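Local atomic coordinates of aminotransferase TlmJ (Streptoalloteichus hindustanus, PDB entry 5UID), a protein that probably transfers amino groups between substrates with the help of pyridoxal 5'-phosphate, as a member of the DegT/DnrJ/EryC1 aminotransferase family. Residues A[145-148]-A[149-153]; A[80-83]-A[84-88]; A[362-365]-A[366-370]. All coordinates share one frame; numbering follows the deposited sequence.

In the fold
Contact 2 is buried, whereas contact 1 lies at the surface and contact 3 is partly buried, the last two on opposite sides of the chain's centre. None touches another, and no two share a helix or strand; contacts 1 and 2 come nearest, with closest atoms about 7 Å apart, against about 28 Å between contacts 1 and 3. Each marks a place where regular structure starts or stops. Contact 1 ends helix 141-151 with charged pairs outside and an apolar pair inside, contact 2 holds the turn after strand 79-83 with a serine-to-carbonyl bond, and contact 3 caps the start of helix 366-383 with a serine and an aspartate.

Contact 1: A[145-148]-A[149-153]; sequences AELC and RERGV
Glu146 and Arg149 run side by side and point the same way, one turn of helix 141-151 bringing carboxylate and guanidinium together. Both have CG anti to the backbone N, and a bend at chi2 (58°) in Glu146 carries its acid group round toward the arginine. Glu146 OE2 meets Arg149 NH1 at the edge of the guanidinium, 2.9 Å away; the planes of the two groups are 44° apart and the hydrogen bond within this salt bridge is weak. The same oxygen lies 3.0 Å from Glu150 OE2, an approach of two acids that the neighbouring arginine probably helps to offset. Leu147 and Arg151 form the next pair along the helix. Here CD1 of the leucine sits over one face of the guanidinium, offset toward its rim, and comes within 3.8 Å of Arg151 CG, so the leucine methyl packs on the arginine's aliphatic stem and on its flat charged group. The inner side of the turn is different: Cys148 CB faces Val153 CB at 4.4 Å, and both side chains rest on Val129 of strand 126-132. Ordinary helical bonds, such as Arg151 N to Leu147 O, give way here to Val153 N reaching Cys148 O at 2.9 Å, five residues back. Gly152, with a positive phi of 69°, makes this reversal, and its N has a weak bond to Arg149 O. Together with the apolar Cys148-Val153 pair, these features fit a Schellman motif, closing the helix of the beta-alpha-beta unit formed with parallel strands 126-132 and 155-158.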
# COMPACT_ATOMS: atom_id res chain seq x y z
N ALA A 145 21.69 -1.36 -20.27
CA ALA A 145 21.91 -0.05 -19.67
C ALA A 145 22.74 0.84 -20.58
O ALA A 145 22.46 2.04 -20.70
CB ALA A 145 22.57 -0.21 -18.30
N GLU A 146 23.76 0.28 -21.23
CA GLU A 146 24.58 1.06 -22.14
C GLU A 146 23.77 1.54 -23.34
O GLU A 146 23.93 2.67 -23.80
CB GLU A 146 25.79 0.25 -22.59
CG GLU A 146 26.71 0.99 -23.55
CD GLU A 146 27.24 2.29 -22.97
OE1 GLU A 146 27.46 2.36 -21.75
OE2 GLU A 146 27.42 3.25 -23.75
N LEU A 147 22.89 0.68 -23.87
CA LEU A 147 22.04 1.07 -24.98
C LEU A 147 21.13 2.23 -24.60
O LEU A 147 21.01 3.22 -25.34
CB LEU A 147 21.21 -0.13 -25.45
CG LEU A 147 20.03 0.17 -26.37
CD1 LEU A 147 20.50 0.68 -27.73
CD2 LEU A 147 19.15 -1.06 -26.53
N CYS A 148 20.46 2.13 -23.45
CA CYS A 148 19.60 3.21 -23.00
C CYS A 148 20.39 4.48 -22.73
O CYS A 148 19.90 5.59 -22.96
CB CYS A 148 18.83 2.79 -21.75
SG CYS A 148 17.75 1.35 -21.98
N ARG A 149 21.63 4.34 -22.23
CA ARG A 149 22.49 5.49 -22.02
C ARG A 149 22.84 6.17 -23.34
O ARG A 149 22.84 7.40 -23.43
CB ARG A 149 23.75 5.06 -21.28
CG ARG A 149 24.80 6.15 -21.14
CD ARG A 149 26.07 5.61 -20.49
NE ARG A 149 27.16 6.57 -20.58
CZ ARG A 149 27.97 6.68 -21.63
NH1 ARG A 149 27.80 5.89 -22.69
NH2 ARG A 149 28.95 7.58 -21.63
N GLU A 150 23.13 5.38 -24.37
CA GLU A 150 23.44 5.96 -25.68
C GLU A 150 22.21 6.58 -26.32
O GLU A 150 22.32 7.61 -27.01
CB GLU A 150 24.04 4.89 -26.59
CG GLU A 150 25.37 4.34 -26.11
CD GLU A 150 25.83 3.14 -26.91
OE1 GLU A 150 25.10 2.73 -27.84
OE2 GLU A 150 26.91 2.60 -26.61
N ARG A 151 21.04 5.98 -26.12
CA ARG A 151 19.80 6.50 -26.70
C ARG A 151 19.17 7.60 -25.86
O ARG A 151 18.17 8.19 -26.29
CB ARG A 151 18.80 5.36 -26.88
CG ARG A 151 19.26 4.26 -27.82
CD ARG A 151 19.44 4.78 -29.24
NE ARG A 151 19.76 3.70 -30.17
CZ ARG A 151 18.85 2.98 -30.83
NH1 ARG A 151 17.56 3.24 -30.66
NH2 ARG A 151 19.23 2.02 -31.65
N GLY A 152 19.71 7.90 -24.68
CA GLY A 152 19.11 8.90 -23.81
C GLY A 152 17.79 8.49 -23.21
O GLY A 152 16.99 9.36 -22.86
N VAL A 153 17.53 7.20 -23.08
CA VAL A 153 16.26 6.68 -22.58
C VAL A 153 16.45 6.25 -21.13
O VAL A 153 17.38 5.48 -20.85
CB VAL A 153 15.76 5.51 -23.44
CG1 VAL A 153 14.55 4.86 -22.80
CG2 VAL A 153 15.43 6.00 -24.85

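Contact 2: A[80-83]-A[84-88]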
# COMPACT_ATOMS: atom_id res chain seq x y z
N VAL A 80 6.80 2.80 -23.73
CA VAL A 80 7.77 2.24 -22.81
C VAL A 80 8.04 0.80 -23.21
O VAL A 80 7.11 0.00 -23.33
CB VAL A 80 7.29 2.32 -21.34
CG1 VAL A 80 8.34 1.71 -20.42
CG2 VAL A 80 7.00 3.76 -20.95
N VAL A 81 9.31 0.48 -23.43
CA VAL A 81 9.71 -0.86 -23.83
C VAL A 81 9.97 -1.70 -22.59
O VAL A 81 10.61 -1.25 -21.64
CB VAL A 81 10.96 -0.82 -24.73
CG1 VAL A 81 11.38 -2.22 -25.12
CG2 VAL A 81 10.69 0.02 -25.97
N LEU A 82 9.45 -2.93 -22.59
CA LEU A 82 9.66 -3.89 -21.53
C LEU A 82 9.49 -5.28 -22.13
O LEU A 82 8.73 -5.44 -23.09
CB LEU A 82 8.69 -3.69 -20.35
CG LEU A 82 7.20 -4.02 -20.50
CD1 LEU A 82 6.52 -3.95 -19.13
CD2 LEU A 82 6.49 -3.11 -21.49
N PRO A 83 10.21 -6.28 -21.62
CA PRO A 83 10.04 -7.63 -22.16
C PRO A 83 8.64 -8.16 -21.91
O PRO A 83 7.98 -7.80 -20.93
CB PRO A 83 11.09 -8.45 -21.40
CG PRO A 83 11.35 -7.68 -20.16
CD PRO A 83 11.22 -6.24 -20.55
N SER A 84 8.17 -9.00 -22.84
CA SER A 84 6.89 -9.66 -22.64
C SER A 84 6.87 -10.44 -21.33
O SER A 84 5.82 -10.57 -20.69
CB SER A 84 6.59 -10.59 -23.82
OG SER A 84 5.32 -11.20 -23.67
N ILE A 85 8.02 -10.96 -20.92
CA ILE A 85 8.14 -11.66 -19.63
C ILE A 85 8.43 -10.58 -18.59
O ILE A 85 9.56 -10.36 -18.16
CB ILE A 85 9.21 -12.76 -19.66
CG1 ILE A 85 8.98 -13.69 -20.86
CG2 ILE A 85 9.20 -13.55 -18.35
CD1 ILE A 85 7.60 -14.30 -20.89
N SER A 86 7.37 -9.87 -18.20
CA SER A 86 7.45 -8.86 -17.16
C SER A 86 6.26 -9.03 -16.22
O SER A 86 5.26 -9.65 -16.56
CB SER A 86 7.46 -7.44 -17.74
OG SER A 86 8.65 -7.19 -18.48
N PHE A 87 6.40 -8.46 -15.02
CA PHE A 87 5.31 -8.48 -14.07
C PHE A 87 4.17 -7.60 -14.56
O PHE A 87 4.40 -6.54 -15.15
CB PHE A 87 5.80 -8.00 -12.70
CG PHE A 87 4.73 -7.98 -11.65
CD1 PHE A 87 4.19 -9.17 -11.17
CD2 PHE A 87 4.27 -6.78 -11.13
CE1 PHE A 87 3.21 -9.16 -10.20
CE2 PHE A 87 3.28 -6.77 -10.16
CZ PHE A 87 2.75 -7.96 -9.69
N VAL A 88 2.94 -8.05 -14.32
CA VAL A 88 1.76 -7.36 -14.85
C VAL A 88 1.69 -5.92 -14.33
O VAL A 88 1.23 -5.02 -15.04
CB VAL A 88 0.48 -8.15 -14.51
CG1 VAL A 88 0.33 -8.32 -13.00
CG2 VAL A 88 -0.74 -7.47 -15.11
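Ser86 bends back on Pro83 with a short side-chain-to-backbone bond: its OG donates to Pro83 O at 2.6 Å, just where the chain leaves the strand. The hydroxyl approaches well off the line of the carbonyl, at a C=O...O angle of 132° and tilted 25° from its plane. With chi1 at -66°, OG stands beside its own backbone N, on the side where the proline lies. That placement also brings OG to 3.2 Å from Pro83 CG, so the hydroxyl is pressed against the ring as well as bound to the carbonyl. On the strand side, Leu82 CD1 packs on Ser86 CB at 3.9 Å, adding an apolar contact to the polar one. The intervening backbone is equally compact: Ile85 is the centre of an inverse gamma turn, in which Ser86 N reaches Ser84 O through a weak bond of 3.0 Å. With an alanine in place of Ser86 the hydroxyl is gone, and Pro83 O is likely to be left without this donor, the turn less firmly held to the strand end. Ser84 OG has its hydrogen bond with His334 ND1. Strand 79-83 is flanked in the sheet by parallel strands 100-104 and 126-132, with Leu82 also packing against Ala90 and Ile94 of helix 88-95. The turn thus joins an interior strand to that helix, for which Phe87 is the N-cap residue, and Phe87 itself packs on Leu214 of the second subunit.

Contact 3: A[362-365]-A[366-370]; sequences QALS and DSDVE
Asp368 OD2 is gripped twice by Ser365, once by the backbone and once by the side chain. Ser365 N donates to it at 3.1 Å along a nearly straight path, with an N-H...O angle of 167°, meeting the oxygen on its anti side and 33° out of the carboxylate plane. Ser365 OG also donates to OD2, but this second bond is weak. The serine hydroxyl has another task as an acceptor: Asp368 N points to Ser365 OG at 3.2 Å. This exchange, side chain to backbone N in both directions, is a capping box, with Ser365 as the N-cap of helix 366-383. A chi1 of 65° in Ser365 sets OG between its own N and carbonyl carbon, which brings it within bonding distance of the Asp368 amide in the first turn. With one sound and one weak bond on OD2, rotation of the carboxylate is probably restricted. Its negative charge, lying beside the amino end of the helix, is likely to be stabilised by the helix dipole. The main chain takes over at Ser365 O, which accepts Val369 N at 3.0 Å in the carbonyl plane. Apolar groups flank the box: Leu364 CD2 touches Asp368 CB at 3.9 Å, while Leu364 CB packs on Val369 CG2 at 4.2 Å. This last pair joins the residue before the N-cap to the fourth residue of the helix, the placement of a hydrophobic staple. Helix 249-280 lies against the same side, with Ile272 on Leu364 and Tyr276 on Val369. Its Arg268 pairs with Asp366 and hydrogen-bonds to Leu364 O, so the loop after strand 355-358 and the start of helix 366-383 are both tied to that long helix.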
# COMPACT_ATOMS: atom_id res chain seq x y z
N GLN A 362 14.42 -20.85 0.84
CA GLN A 362 15.26 -21.30 1.95
C GLN A 362 14.50 -22.09 3.00
O GLN A 362 15.12 -22.53 3.97
CB GLN A 362 15.98 -20.11 2.60
CG GLN A 362 15.07 -19.12 3.30
CD GLN A 362 14.48 -18.10 2.35
OE1 GLN A 362 14.67 -18.18 1.13
NE2 GLN A 362 13.77 -17.12 2.90
N ALA A 363 13.19 -22.28 2.85
CA ALA A 363 12.44 -23.13 3.77
C ALA A 363 12.41 -24.59 3.32
O ALA A 363 11.92 -25.43 4.08
CB ALA A 363 11.00 -22.62 3.92
N LEU A 364 12.91 -24.89 2.13
CA LEU A 364 12.95 -26.27 1.66
C LEU A 364 13.95 -27.07 2.47
O LEU A 364 15.11 -26.67 2.64
CB LEU A 364 13.33 -26.31 0.18
CG LEU A 364 12.34 -25.71 -0.82
CD1 LEU A 364 12.97 -25.62 -2.20
CD2 LEU A 364 11.07 -26.54 -0.86
N SER A 365 13.52 -28.22 2.99
CA SER A 365 14.44 -29.13 3.64
C SER A 365 15.13 -30.00 2.58
O SER A 365 14.73 -30.05 1.42
CB SER A 365 13.71 -30.01 4.66
OG SER A 365 12.78 -30.86 4.02
N ASP A 366 16.19 -30.69 3.01
CA ASP A 366 16.86 -31.63 2.11
C ASP A 366 15.90 -32.70 1.63
O ASP A 366 15.99 -33.15 0.48
CB ASP A 366 18.07 -32.26 2.80
CG ASP A 366 19.17 -31.26 3.08
OD1 ASP A 366 19.25 -30.25 2.35
OD2 ASP A 366 19.95 -31.48 4.03
N SER A 367 14.96 -33.12 2.49
CA SER A 367 13.95 -34.09 2.07
C SER A 367 13.06 -33.52 0.98
O SER A 367 12.71 -34.22 0.02
CB SER A 367 13.11 -34.52 3.28
OG SER A 367 12.02 -35.33 2.87
N ASP A 368 12.67 -32.25 1.10
CA ASP A 368 11.87 -31.61 0.05
C ASP A 368 12.63 -31.57 -1.27
O ASP A 368 12.06 -31.85 -2.33
CB ASP A 368 11.47 -30.20 0.48
CG ASP A 368 10.57 -30.19 1.70
OD1 ASP A 368 9.75 -31.12 1.84
OD2 ASP A 368 10.67 -29.24 2.50
N VAL A 369 13.92 -31.22 -1.22
CA VAL A 369 14.72 -31.10 -2.44
C VAL A 369 14.82 -32.45 -3.13
O VAL A 369 14.70 -32.54 -4.36
CB VAL A 369 16.11 -30.53 -2.11
CG1 VAL A 369 16.99 -30.50 -3.35
CG2 VAL A 369 15.97 -29.13 -1.52
N GLU A 370 15.04 -33.52 -2.36
CA GLU A 370 15.11 -34.85 -2.96
C GLU A 370 13.75 -35.31 -3.47
O GLU A 370 13.69 -36.06 -4.46
CB GLU A 370 15.68 -35.85 -1.95
CG GLU A 370 17.10 -35.54 -1.49
CD GLU A 370 18.10 -35.55 -2.63
OE1 GLU A 370 17.92 -36.34 -3.58
OE2 GLU A 370 19.07 -34.76 -2.58